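Local coordinates for protein multicopper oxidase (PDB 4E9X) that probably oxidises substrates at a mononuclear copper and passes the electrons to a copper cluster where molecular oxygen is reduced, as in other multicopper oxidases, at residues E5-I10 / I46-N51; S54-I59 / P82-D87; K138-M143 / N294-E299; V189-F194 / Y237-E242. All blocks are in the same frame, centred on the assembly; numbering follows the deposited sequence.

Overall arrangement
From the N terminus, the chain first closes a loop at contact 1, where residues 5-10 of strand 3-18 meet residues 46-51 of strand 44-51, 35 residues later. Contact 2 opens just beyond and closes a second, shorter loop in the same copper-binding domain; the two touch through Asn51, whose backbone lies against Gly86 and Asp87. Contact 3 then spans 150 residues, bringing the loop 294-299 back to strand 138-147. Contact 4 is nested inside that span and pairs strands 187-195 and 236-243. Because strands 138-147 and 187-195 are neighbours in one sheet, contacts 3 and 4 touch, and Asp139 forms a salt bridge with Arg192. Contacts 1 and 4 lie on opposite sides of the chain's centre.

Contact 1: residues E5-I10 / I46-N51; sequences EFDMTI and IVNVTN
Strands 5-10 and 46-51 run parallel, their axes 4.6 Å apart at closest approach and 19° from exact alignment, with Glu5 facing Ile46 and Ile10 facing Asn51 at the ends. The backbone of 5-10 gives and takes hydrogen bonds on alternate residues: Phe6 N donates to Ile46 O, Phe6 O accepts from Asn48 N, Met8 N reaches Asn48 O, and so on to Ile10 N with Thr50 O. This parallel pair belongs to a sheet of the N-terminal cupredoxin-like domain, with strand 88-94 flanking 46-51 on its other side. On the face carrying Glu5, Asp7 and Asn48, one amide nitrogen serves two carboxylates. Asn48 CG is anti to the carbonyl carbon (chi1 -52°), which turns it toward 5-10. Asn48 ND2 donates to Glu5 OE2 on its anti lone pair (2.9 Å), in the amide plane, and also to Asp7 OD1 at 2.9 Å. Asn48 OD1 is taken by Thr90, which fixes the amide's rotation. The other face is largely apolar. Ile10 CD1 lies 4.0 Å from Val49 CG1, and Ile10 also touches His57 and Met118, both ligands of a copper ion. Val47 CG2 sits at the edge of the Phe6 ring, 4.3 Å from CD2.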
# COMPACT_ATOMS: atom_id res chain seq x y z
N GLU A 5 -1.77 -27.34 -25.08
CA GLU A 5 -0.33 -27.19 -25.28
C GLU A 5 -0.04 -25.96 -26.13
O GLU A 5 -0.65 -25.79 -27.19
CB GLU A 5 0.19 -28.46 -26.01
CG GLU A 5 1.68 -28.37 -26.26
CD GLU A 5 2.30 -29.69 -26.61
OE1 GLU A 5 1.56 -30.71 -26.67
OE2 GLU A 5 3.54 -29.77 -26.82
N PHE A 6 0.90 -25.15 -25.67
CA PHE A 6 1.27 -23.88 -26.25
C PHE A 6 2.74 -23.78 -26.52
O PHE A 6 3.51 -24.32 -25.72
CB PHE A 6 0.87 -22.73 -25.29
CG PHE A 6 -0.62 -22.82 -24.95
CD1 PHE A 6 -1.60 -22.80 -25.92
CD2 PHE A 6 -1.03 -22.91 -23.65
CE1 PHE A 6 -2.94 -22.85 -25.63
CE2 PHE A 6 -2.38 -22.99 -23.34
CZ PHE A 6 -3.37 -22.98 -24.33
N ASP A 7 3.12 -23.08 -27.58
CA ASP A 7 4.53 -22.88 -27.88
C ASP A 7 4.82 -21.38 -27.70
O ASP A 7 4.14 -20.56 -28.34
CB ASP A 7 4.91 -23.32 -29.29
CG ASP A 7 4.86 -24.81 -29.50
OD1 ASP A 7 5.40 -25.59 -28.66
OD2 ASP A 7 4.32 -25.32 -30.53
N MET A 8 5.74 -21.04 -26.80
CA MET A 8 6.00 -19.63 -26.56
C MET A 8 7.47 -19.34 -26.83
O MET A 8 8.30 -20.25 -26.69
CB MET A 8 5.60 -19.23 -25.14
CG MET A 8 5.71 -17.73 -24.82
SD MET A 8 5.17 -17.45 -23.10
CE MET A 8 4.16 -18.93 -23.04
N THR A 9 7.80 -18.15 -27.26
CA THR A 9 9.21 -17.77 -27.42
C THR A 9 9.44 -16.53 -26.52
O THR A 9 8.49 -15.94 -25.96
CB THR A 9 9.64 -17.38 -28.82
OG1 THR A 9 8.93 -16.19 -29.22
CG2 THR A 9 9.30 -18.53 -29.79
N ILE A 10 10.71 -16.23 -26.35
CA ILE A 10 11.18 -15.07 -25.63
C ILE A 10 12.04 -14.28 -26.62
O ILE A 10 12.96 -14.91 -27.16
CB ILE A 10 11.95 -15.37 -24.34
CG1 ILE A 10 11.29 -16.45 -23.49
CG2 ILE A 10 12.09 -14.09 -23.51
CD1 ILE A 10 12.10 -16.82 -22.25
N ILE A 46 0.43 -27.43 -21.06
CA ILE A 46 1.81 -27.68 -21.45
C ILE A 46 2.32 -26.45 -22.16
O ILE A 46 1.68 -26.00 -23.12
CB ILE A 46 1.86 -28.92 -22.37
CG1 ILE A 46 1.27 -30.19 -21.72
CG2 ILE A 46 3.29 -29.16 -22.84
CD1 ILE A 46 1.00 -31.30 -22.73
N VAL A 47 3.42 -25.87 -21.71
CA VAL A 47 3.97 -24.69 -22.38
C VAL A 47 5.43 -25.00 -22.74
O VAL A 47 6.28 -25.24 -21.85
CB VAL A 47 3.89 -23.45 -21.49
CG1 VAL A 47 4.43 -22.26 -22.30
CG2 VAL A 47 2.47 -23.12 -21.08
N ASN A 48 5.74 -24.99 -24.06
CA ASN A 48 7.09 -25.23 -24.54
C ASN A 48 7.72 -23.86 -24.80
O ASN A 48 7.18 -23.13 -25.65
CB ASN A 48 7.10 -26.06 -25.82
CG ASN A 48 6.30 -27.35 -25.70
OD1 ASN A 48 6.62 -28.16 -24.83
ND2 ASN A 48 5.28 -27.53 -26.53
N VAL A 49 8.77 -23.53 -24.08
CA VAL A 49 9.35 -22.20 -24.13
C VAL A 49 10.71 -22.24 -24.85
O VAL A 49 11.57 -23.03 -24.43
CB VAL A 49 9.55 -21.67 -22.70
CG1 VAL A 49 10.17 -20.29 -22.77
CG2 VAL A 49 8.26 -21.66 -21.88
N THR A 50 10.90 -21.41 -25.87
CA THR A 50 12.21 -21.23 -26.49
C THR A 50 12.76 -19.83 -26.24
O THR A 50 12.11 -18.82 -26.51
CB THR A 50 12.15 -21.50 -27.99
OG1 THR A 50 11.77 -22.89 -28.09
CG2 THR A 50 13.50 -21.30 -28.65
N ASN A 51 13.96 -19.81 -25.71
CA ASN A 51 14.60 -18.52 -25.38
C ASN A 51 15.40 -18.00 -26.58
O ASN A 51 16.53 -18.48 -26.81
CB ASN A 51 15.53 -18.76 -24.17
CG ASN A 51 16.24 -17.49 -23.72
OD1 ASN A 51 16.04 -16.44 -24.36
ND2 ASN A 51 17.00 -17.59 -22.65
O HOH W 1 8.62 -22.47 -28.55

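Contact 2: residues S54-I59 / P82-D87; sequences SLPHTI and PIEAGD. With CU (copper (II) ion), chain D.
The carbonyl oxygen Ile83 O is gripped from several directions: His57 N donates to it at 3.0 Å, Asn51 ND2 supplies a second hydrogen bond, and Pro56 CA lies 3.2 Å from the same oxygen in a C-H...O contact. The His57 donor is tilted 26° from the carbonyl plane. In return Ile83 N donates to His57 O over 2.8 Å, which completes a single antiparallel, hydrogen-bonded bridge between two loops without helix or strand. The bridge holds the backbone of a copper ligand. His57 CB points away from 82-87, CG is anti to the carbonyl carbon (chi1 -59°), and ND1 binds copper at 2.0 Å. Cys105, His112 and Met118 complete this mononuclear site, the type 1 copper centre of a cupredoxin-like domain. At the far side of the imidazole, NE2 is hydrogen-bonded to Thr53, so both ring nitrogens have partners and the ring is kept from turning. Flanking the bridge, Pro56 CB meets Pro82 CB at 3.8 Å, and the bent side chain of Glu84 brings OE1 to 3.9 Å from Pro56 CB. Ile83 CG1 lies beside His57 O, while CD1 extends to Thr58 CA at 4.1 Å. Beyond the bridge, residues 84-87 form a type II turn, and Ala85 at its second position places CB 3.7 Å from Ser54 C.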
# COMPACT_ATOMS: atom_id res chain seq x y z
N SER A 54 19.58 -13.23 -25.59
CA SER A 54 20.98 -13.38 -25.22
C SER A 54 21.18 -13.68 -23.74
O SER A 54 22.34 -13.83 -23.39
CB SER A 54 21.77 -12.09 -25.54
OG SER A 54 21.10 -10.96 -24.89
N LEU A 55 20.11 -13.80 -22.96
CA LEU A 55 20.26 -13.93 -21.50
C LEU A 55 19.37 -15.06 -21.03
O LEU A 55 18.38 -15.40 -21.69
CB LEU A 55 19.84 -12.65 -20.80
CG LEU A 55 20.69 -11.39 -20.94
CD1 LEU A 55 20.19 -10.22 -20.14
CD2 LEU A 55 22.12 -11.73 -20.49
N PRO A 56 19.67 -15.67 -19.87
CA PRO A 56 18.83 -16.70 -19.33
C PRO A 56 17.52 -16.14 -18.73
O PRO A 56 17.45 -15.01 -18.23
CB PRO A 56 19.68 -17.31 -18.22
CG PRO A 56 20.76 -16.32 -17.95
CD PRO A 56 20.91 -15.41 -19.11
N HIS A 57 16.50 -17.03 -18.81
CA HIS A 57 15.17 -16.69 -18.25
C HIS A 57 14.53 -17.96 -17.68
O HIS A 57 15.03 -19.06 -17.92
CB HIS A 57 14.24 -16.15 -19.37
CG HIS A 57 14.79 -14.93 -20.05
ND1 HIS A 57 14.86 -13.70 -19.46
CD2 HIS A 57 15.34 -14.81 -21.30
CE1 HIS A 57 15.42 -12.86 -20.36
NE2 HIS A 57 15.73 -13.54 -21.48
N THR A 58 13.38 -17.78 -17.03
CA THR A 58 12.46 -18.87 -16.73
C THR A 58 11.02 -18.36 -16.91
O THR A 58 10.88 -17.17 -17.20
CB THR A 58 12.56 -19.41 -15.29
OG1 THR A 58 12.29 -18.31 -14.39
CG2 THR A 58 13.95 -19.97 -14.97
N ILE A 59 10.04 -19.21 -16.73
CA ILE A 59 8.68 -18.68 -16.52
C ILE A 59 8.15 -19.29 -15.23
O ILE A 59 8.07 -20.51 -15.12
CB ILE A 59 7.73 -18.98 -17.68
CG1 ILE A 59 8.29 -18.54 -19.05
CG2 ILE A 59 6.38 -18.28 -17.40
CD1 ILE A 59 7.23 -18.73 -20.17
N PRO A 82 18.24 -22.22 -14.96
CA PRO A 82 17.60 -21.30 -15.89
C PRO A 82 17.60 -21.82 -17.34
O PRO A 82 18.39 -22.69 -17.72
CB PRO A 82 18.55 -20.10 -15.86
CG PRO A 82 19.34 -20.20 -14.61
CD PRO A 82 19.46 -21.66 -14.33
N ILE A 83 16.73 -21.22 -18.15
CA ILE A 83 16.72 -21.53 -19.58
C ILE A 83 17.74 -20.63 -20.24
O ILE A 83 17.55 -19.42 -20.37
CB ILE A 83 15.32 -21.29 -20.17
CG1 ILE A 83 14.20 -21.97 -19.39
CG2 ILE A 83 15.32 -21.70 -21.66
CD1 ILE A 83 12.81 -21.50 -19.81
N GLU A 84 18.90 -21.21 -20.62
CA GLU A 84 19.95 -20.40 -21.18
C GLU A 84 19.59 -19.92 -22.57
O GLU A 84 18.67 -20.44 -23.21
CB GLU A 84 21.24 -21.26 -21.23
CG GLU A 84 21.69 -21.80 -19.86
CD GLU A 84 22.15 -20.73 -18.88
OE1 GLU A 84 22.63 -19.63 -19.30
OE2 GLU A 84 22.05 -20.94 -17.65
N ALA A 85 20.34 -18.92 -23.02
CA ALA A 85 20.13 -18.34 -24.33
C ALA A 85 20.17 -19.40 -25.41
O ALA A 85 21.10 -20.19 -25.48
CB ALA A 85 21.21 -17.32 -24.58
N GLY A 86 19.11 -19.41 -26.22
CA GLY A 86 18.94 -20.33 -27.35
C GLY A 86 18.33 -21.65 -26.93
O GLY A 86 17.98 -22.44 -27.81
N ASP A 87 18.17 -21.95 -25.65
CA ASP A 87 17.61 -23.23 -25.21
C ASP A 87 16.11 -23.17 -25.06
O ASP A 87 15.44 -22.12 -25.13
CB ASP A 87 18.26 -23.70 -23.88
CG ASP A 87 19.72 -24.08 -24.10
OD1 ASP A 87 20.16 -24.30 -25.26
OD2 ASP A 87 20.47 -24.19 -23.12
CU CU D . 14.14 -13.08 -17.66

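Contact 3: residues K138-M143 / N294-E299; sequences KDVIMM and NFFYSE
A loop from near the C-terminal end of the chain here lies along strand 138-147, the neighbour of strand 187-195 in a sheet of the second cupredoxin-like domain. Residues 294-297 form a type I turn, and the loop meets the strand from within it and just after it, through two direct hydrogen bonds. Phe296 O accepts from Ile141 N at 2.9 Å, on a lone pair in the carbonyl plane. Ser298 OG donates to Asp139 O over 2.6 Å, from 34° out of the plane of that carbonyl. A water adds a third link, accepting from Asp139 N and donating to Ser298 O. The Phe296 ring carries most of the apolar contact. Its CG is anti to the carbonyl carbon (chi1 -56°), which sets CG against Val140, whose CG1 lies 3.7 Å from Phe296 CG. Farther out, Met142 CG approaches Phe296 CD1 at 3.8 Å, and the methionine sulfur makes an oblique Met-aromatic contact, SD lying 5.3 Å from the ring centroid. Ile141 O sits at the ring edge, in plane, while Phe295 CD2 lies over the centre of one face. An alanine in place of Phe296 would probably open a gap beside Met142 and leave Phe295 CD2 without the ring face it packs on. Ile141 CD1 turns instead to Tyr297 CB, at 4.1 Å, and Tyr297 OH is hydrogen-bonded to Gly34 O in the first domain. Polar bonds thus set the position of the loop along the strand, while Phe296 and Tyr297 pack against Val140, Ile141 and Met142 around them.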
# COMPACT_ATOMS: atom_id res chain seq x y z
N LYS A 138 -18.28 -7.61 -20.77
CA LYS A 138 -16.96 -7.19 -21.26
C LYS A 138 -15.94 -7.49 -20.16
O LYS A 138 -16.22 -7.14 -19.01
CB LYS A 138 -16.97 -5.70 -21.54
CG LYS A 138 -15.70 -5.23 -22.28
CD LYS A 138 -15.67 -3.71 -22.34
CE LYS A 138 -16.90 -3.10 -23.05
NZ LYS A 138 -17.00 -3.70 -24.41
N ASP A 139 -14.85 -8.12 -20.52
CA ASP A 139 -13.77 -8.52 -19.60
C ASP A 139 -12.55 -7.76 -20.00
O ASP A 139 -12.26 -7.67 -21.21
CB ASP A 139 -13.66 -10.06 -19.69
CG ASP A 139 -12.88 -10.72 -18.59
OD1 ASP A 139 -12.30 -10.06 -17.71
OD2 ASP A 139 -12.87 -11.98 -18.61
N VAL A 140 -11.86 -7.17 -19.04
CA VAL A 140 -10.82 -6.18 -19.24
C VAL A 140 -9.61 -6.51 -18.38
O VAL A 140 -9.74 -6.65 -17.17
CB VAL A 140 -11.38 -4.80 -18.82
CG1 VAL A 140 -10.36 -3.66 -18.85
CG2 VAL A 140 -12.61 -4.44 -19.70
N ILE A 141 -8.45 -6.58 -19.01
CA ILE A 141 -7.17 -6.81 -18.29
C ILE A 141 -6.40 -5.53 -18.25
O ILE A 141 -6.15 -4.93 -19.30
CB ILE A 141 -6.40 -7.94 -19.00
CG1 ILE A 141 -7.02 -9.31 -18.63
CG2 ILE A 141 -4.89 -7.91 -18.69
CD1 ILE A 141 -6.54 -10.48 -19.46
N MET A 142 -5.97 -5.13 -17.06
CA MET A 142 -5.13 -3.94 -16.83
C MET A 142 -3.89 -4.31 -16.03
O MET A 142 -3.96 -4.53 -14.80
CB MET A 142 -5.89 -2.84 -16.07
CG MET A 142 -7.04 -2.27 -16.94
SD MET A 142 -7.64 -0.77 -16.19
CE MET A 142 -9.11 -0.40 -17.13
N MET A 143 -2.73 -4.38 -16.71
CA MET A 143 -1.48 -4.79 -16.03
C MET A 143 -0.63 -3.55 -15.87
O MET A 143 -0.18 -2.95 -16.89
CB MET A 143 -0.76 -5.84 -16.90
CG MET A 143 -1.66 -7.05 -17.17
SD MET A 143 -0.80 -8.48 -17.91
CE MET A 143 0.08 -9.10 -16.48
N ASN A 294 -8.75 -4.21 -28.68
CA ASN A 294 -8.18 -5.27 -27.87
C ASN A 294 -7.06 -4.82 -26.95
O ASN A 294 -6.31 -5.67 -26.46
CB ASN A 294 -7.63 -6.38 -28.80
CG ASN A 294 -7.59 -7.73 -28.12
OD1 ASN A 294 -8.47 -8.09 -27.33
ND2 ASN A 294 -6.57 -8.51 -28.48
N PHE A 295 -6.96 -3.54 -26.67
CA PHE A 295 -5.91 -3.00 -25.80
C PHE A 295 -5.98 -3.58 -24.40
O PHE A 295 -4.97 -3.61 -23.71
CB PHE A 295 -6.04 -1.48 -25.77
CG PHE A 295 -4.95 -0.84 -24.88
CD1 PHE A 295 -3.65 -0.72 -25.30
CD2 PHE A 295 -5.30 -0.41 -23.60
CE1 PHE A 295 -2.67 -0.16 -24.45
CE2 PHE A 295 -4.35 0.14 -22.75
CZ PHE A 295 -3.05 0.26 -23.18
N PHE A 296 -7.17 -4.00 -23.96
CA PHE A 296 -7.32 -4.64 -22.65
C PHE A 296 -7.66 -6.11 -22.79
O PHE A 296 -8.19 -6.73 -21.86
CB PHE A 296 -8.43 -3.94 -21.82
CG PHE A 296 -8.22 -2.45 -21.64
CD1 PHE A 296 -7.30 -1.99 -20.70
CD2 PHE A 296 -8.93 -1.51 -22.40
CE1 PHE A 296 -7.11 -0.63 -20.49
CE2 PHE A 296 -8.74 -0.13 -22.17
CZ PHE A 296 -7.82 0.31 -21.24
N TYR A 297 -7.30 -6.70 -23.96
CA TYR A 297 -7.53 -8.13 -24.23
C TYR A 297 -9.01 -8.48 -24.28
O TYR A 297 -9.40 -9.65 -24.27
CB TYR A 297 -6.76 -9.05 -23.29
CG TYR A 297 -5.38 -9.45 -23.74
CD1 TYR A 297 -5.12 -9.91 -25.02
CD2 TYR A 297 -4.33 -9.43 -22.82
CE1 TYR A 297 -3.82 -10.29 -25.42
CE2 TYR A 297 -3.04 -9.81 -23.19
CZ TYR A 297 -2.79 -10.24 -24.48
OH TYR A 297 -1.53 -10.62 -24.90
N SER A 298 -9.93 -7.48 -24.40
CA SER A 298 -11.36 -7.83 -24.27
C SER A 298 -11.88 -8.62 -25.44
O SER A 298 -12.79 -9.37 -25.28
CB SER A 298 -12.18 -6.53 -24.17
OG SER A 298 -11.85 -5.81 -23.00
N GLU A 299 -11.28 -8.43 -26.63
CA GLU A 299 -11.74 -9.26 -27.76
C GLU A 299 -11.14 -10.66 -27.63
O GLU A 299 -11.85 -11.67 -27.77
CB GLU A 299 -11.37 -8.60 -29.10
CG GLU A 299 -12.13 -7.28 -29.27
CD GLU A 299 -13.65 -7.44 -29.17
OE1 GLU A 299 -14.32 -8.41 -29.62
OE2 GLU A 299 -14.29 -6.57 -28.56
O HOH W 2 -14.77 -9.23 -23.24

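Contact 4: residues V189-F194 / Y237-E242; sequences VKIRFF and YDVIIE
The guanidinium of Arg192 has Lys190 CE over the centre of one face, 3.3 Å above its plane, and the carboxylate of Asp238 approaches it obliquely, the two planes 66° apart. On the opposite side of the sheet, Ile191 CG2 lies on one face of the Phe193 ring, offset toward the rim, and Val239 CG1 comes obliquely to Phe193 CE2 at 3.9 Å. These side chains project from antiparallel strands 187-195 and 236-243 in a sheet of the second cupredoxin-like domain. Three hydrogen-bonded pairs, Val189 with Ile241, Ile191 with Val239 and Phe193 with Tyr237, alternate with the non-hydrogen-bonded pairs Lys190 with Ile240 and Arg192 with Asp238. The apolar face continues where Ile191 CD1 meets Ile241 CD1 at 3.6 Å. On the charged face, the Lys190 chain is extended until it bends at chi4 (74°), which swings NZ to Asp238. Lys190 NZ donates to Asp238 OD2 at 2.7 Å, from the anti side and 21° out of the carboxylate plane. Arg192 NH1 is 3.8 Å from Asp238 OD2, a long salt bridge in which no N-H points at the oxygen. The second oxygen, OD1, is bound by Thr100, which also takes a hydrogen bond with Arg192 NH1. An alanine in place of Asp238 would probably leave Lys190 without one of its two carboxylate partners and Thr100 without one of its two hydrogen-bond mates. Glu133 also pairs with Lys190 and Asp139 with Arg192, so the two buried cations lie among three carboxylates, which would probably favour the charged forms of the lysine and arginine.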
# COMPACT_ATOMS: atom_id res chain seq x y z
N VAL A 189 -19.09 -4.70 -16.68
CA VAL A 189 -17.66 -4.75 -17.06
C VAL A 189 -16.88 -5.41 -15.91
O VAL A 189 -16.92 -4.93 -14.80
CB VAL A 189 -17.12 -3.36 -17.35
CG1 VAL A 189 -15.68 -3.45 -17.88
CG2 VAL A 189 -18.00 -2.62 -18.38
N LYS A 190 -16.16 -6.49 -16.25
CA LYS A 190 -15.24 -7.09 -15.26
C LYS A 190 -13.87 -6.51 -15.56
O LYS A 190 -13.42 -6.62 -16.71
CB LYS A 190 -15.28 -8.62 -15.41
CG LYS A 190 -14.22 -9.31 -14.54
CD LYS A 190 -14.39 -10.84 -14.65
CE LYS A 190 -13.53 -11.64 -13.75
NZ LYS A 190 -13.95 -11.62 -12.32
N ILE A 191 -13.22 -5.89 -14.56
CA ILE A 191 -11.84 -5.40 -14.74
C ILE A 191 -10.94 -6.21 -13.81
O ILE A 191 -11.24 -6.34 -12.63
CB ILE A 191 -11.73 -3.90 -14.51
CG1 ILE A 191 -12.68 -3.17 -15.49
CG2 ILE A 191 -10.30 -3.45 -14.72
CD1 ILE A 191 -13.36 -2.00 -14.90
N ARG A 192 -9.86 -6.69 -14.40
CA ARG A 192 -8.83 -7.45 -13.66
C ARG A 192 -7.58 -6.59 -13.61
O ARG A 192 -6.95 -6.37 -14.66
CB ARG A 192 -8.57 -8.76 -14.40
CG ARG A 192 -9.83 -9.62 -14.58
CD ARG A 192 -9.53 -10.81 -15.46
NE ARG A 192 -10.69 -11.54 -15.99
CZ ARG A 192 -11.00 -12.76 -15.61
NH1 ARG A 192 -10.40 -13.43 -14.61
NH2 ARG A 192 -12.02 -13.36 -16.24
N PHE A 193 -7.24 -6.12 -12.40
CA PHE A 193 -6.04 -5.32 -12.19
C PHE A 193 -4.87 -6.22 -11.78
O PHE A 193 -5.06 -7.09 -10.92
CB PHE A 193 -6.24 -4.31 -11.03
CG PHE A 193 -7.36 -3.31 -11.21
CD1 PHE A 193 -7.34 -2.39 -12.28
CD2 PHE A 193 -8.37 -3.22 -10.30
CE1 PHE A 193 -8.34 -1.44 -12.41
CE2 PHE A 193 -9.40 -2.27 -10.45
CZ PHE A 193 -9.35 -1.33 -11.48
N PHE A 194 -3.70 -5.93 -12.33
CA PHE A 194 -2.49 -6.68 -11.96
C PHE A 194 -1.37 -5.74 -11.58
O PHE A 194 -1.08 -4.79 -12.34
CB PHE A 194 -1.97 -7.52 -13.14
CG PHE A 194 -2.89 -8.49 -13.81
CD1 PHE A 194 -2.56 -9.84 -13.88
CD2 PHE A 194 -4.06 -8.07 -14.46
CE1 PHE A 194 -3.35 -10.76 -14.58
CE2 PHE A 194 -4.85 -8.94 -15.19
CZ PHE A 194 -4.47 -10.28 -15.27
N TYR A 237 -6.67 -7.81 -8.40
CA TYR A 237 -8.02 -7.56 -7.93
C TYR A 237 -8.97 -7.65 -9.12
O TYR A 237 -8.64 -7.07 -10.17
CB TYR A 237 -8.16 -6.15 -7.29
CG TYR A 237 -7.43 -6.14 -5.96
CD1 TYR A 237 -8.13 -6.48 -4.78
CD2 TYR A 237 -6.07 -5.79 -5.86
CE1 TYR A 237 -7.47 -6.47 -3.53
CE2 TYR A 237 -5.43 -5.79 -4.64
CZ TYR A 237 -6.13 -6.14 -3.49
OH TYR A 237 -5.48 -6.14 -2.25
N ASP A 238 -10.12 -8.31 -8.96
CA ASP A 238 -11.15 -8.25 -9.97
C ASP A 238 -12.28 -7.42 -9.42
O ASP A 238 -12.67 -7.58 -8.26
CB ASP A 238 -11.74 -9.61 -10.33
CG ASP A 238 -10.83 -10.70 -10.87
OD1 ASP A 238 -9.59 -10.57 -10.86
OD2 ASP A 238 -11.41 -11.69 -11.36
N VAL A 239 -12.83 -6.55 -10.29
CA VAL A 239 -13.96 -5.73 -9.89
C VAL A 239 -15.03 -5.83 -10.99
O VAL A 239 -14.77 -6.29 -12.11
CB VAL A 239 -13.56 -4.25 -9.71
CG1 VAL A 239 -12.39 -4.14 -8.70
CG2 VAL A 239 -13.21 -3.57 -11.04
N ILE A 240 -16.24 -5.40 -10.64
CA ILE A 240 -17.34 -5.21 -11.59
C ILE A 240 -17.73 -3.74 -11.57
O ILE A 240 -17.94 -3.15 -10.50
CB ILE A 240 -18.57 -6.07 -11.16
CG1 ILE A 240 -18.25 -7.58 -11.19
CG2 ILE A 240 -19.76 -5.74 -12.03
CD1 ILE A 240 -18.01 -8.08 -12.61
N ILE A 241 -17.87 -3.18 -12.77
CA ILE A 241 -18.51 -1.87 -12.95
C ILE A 241 -19.80 -2.09 -13.72
O ILE A 241 -19.79 -2.70 -14.79
CB ILE A 241 -17.60 -0.87 -13.68
CG1 ILE A 241 -16.44 -0.46 -12.76
CG2 ILE A 241 -18.43 0.34 -14.15
CD1 ILE A 241 -15.43 0.47 -13.39
N GLU A 242 -20.91 -1.58 -13.19
CA GLU A 242 -22.17 -1.48 -13.93
C GLU A 242 -22.10 -0.24 -14.79
O GLU A 242 -22.04 0.87 -14.23
CB GLU A 242 -23.39 -1.41 -12.98
CG GLU A 242 -23.46 -2.54 -11.95
CD GLU A 242 -24.02 -3.84 -12.51
OE1 GLU A 242 -24.68 -3.85 -13.57
OE2 GLU A 242 -23.81 -4.87 -11.84
O HOH W 3 -15.18 -9.32 -11.19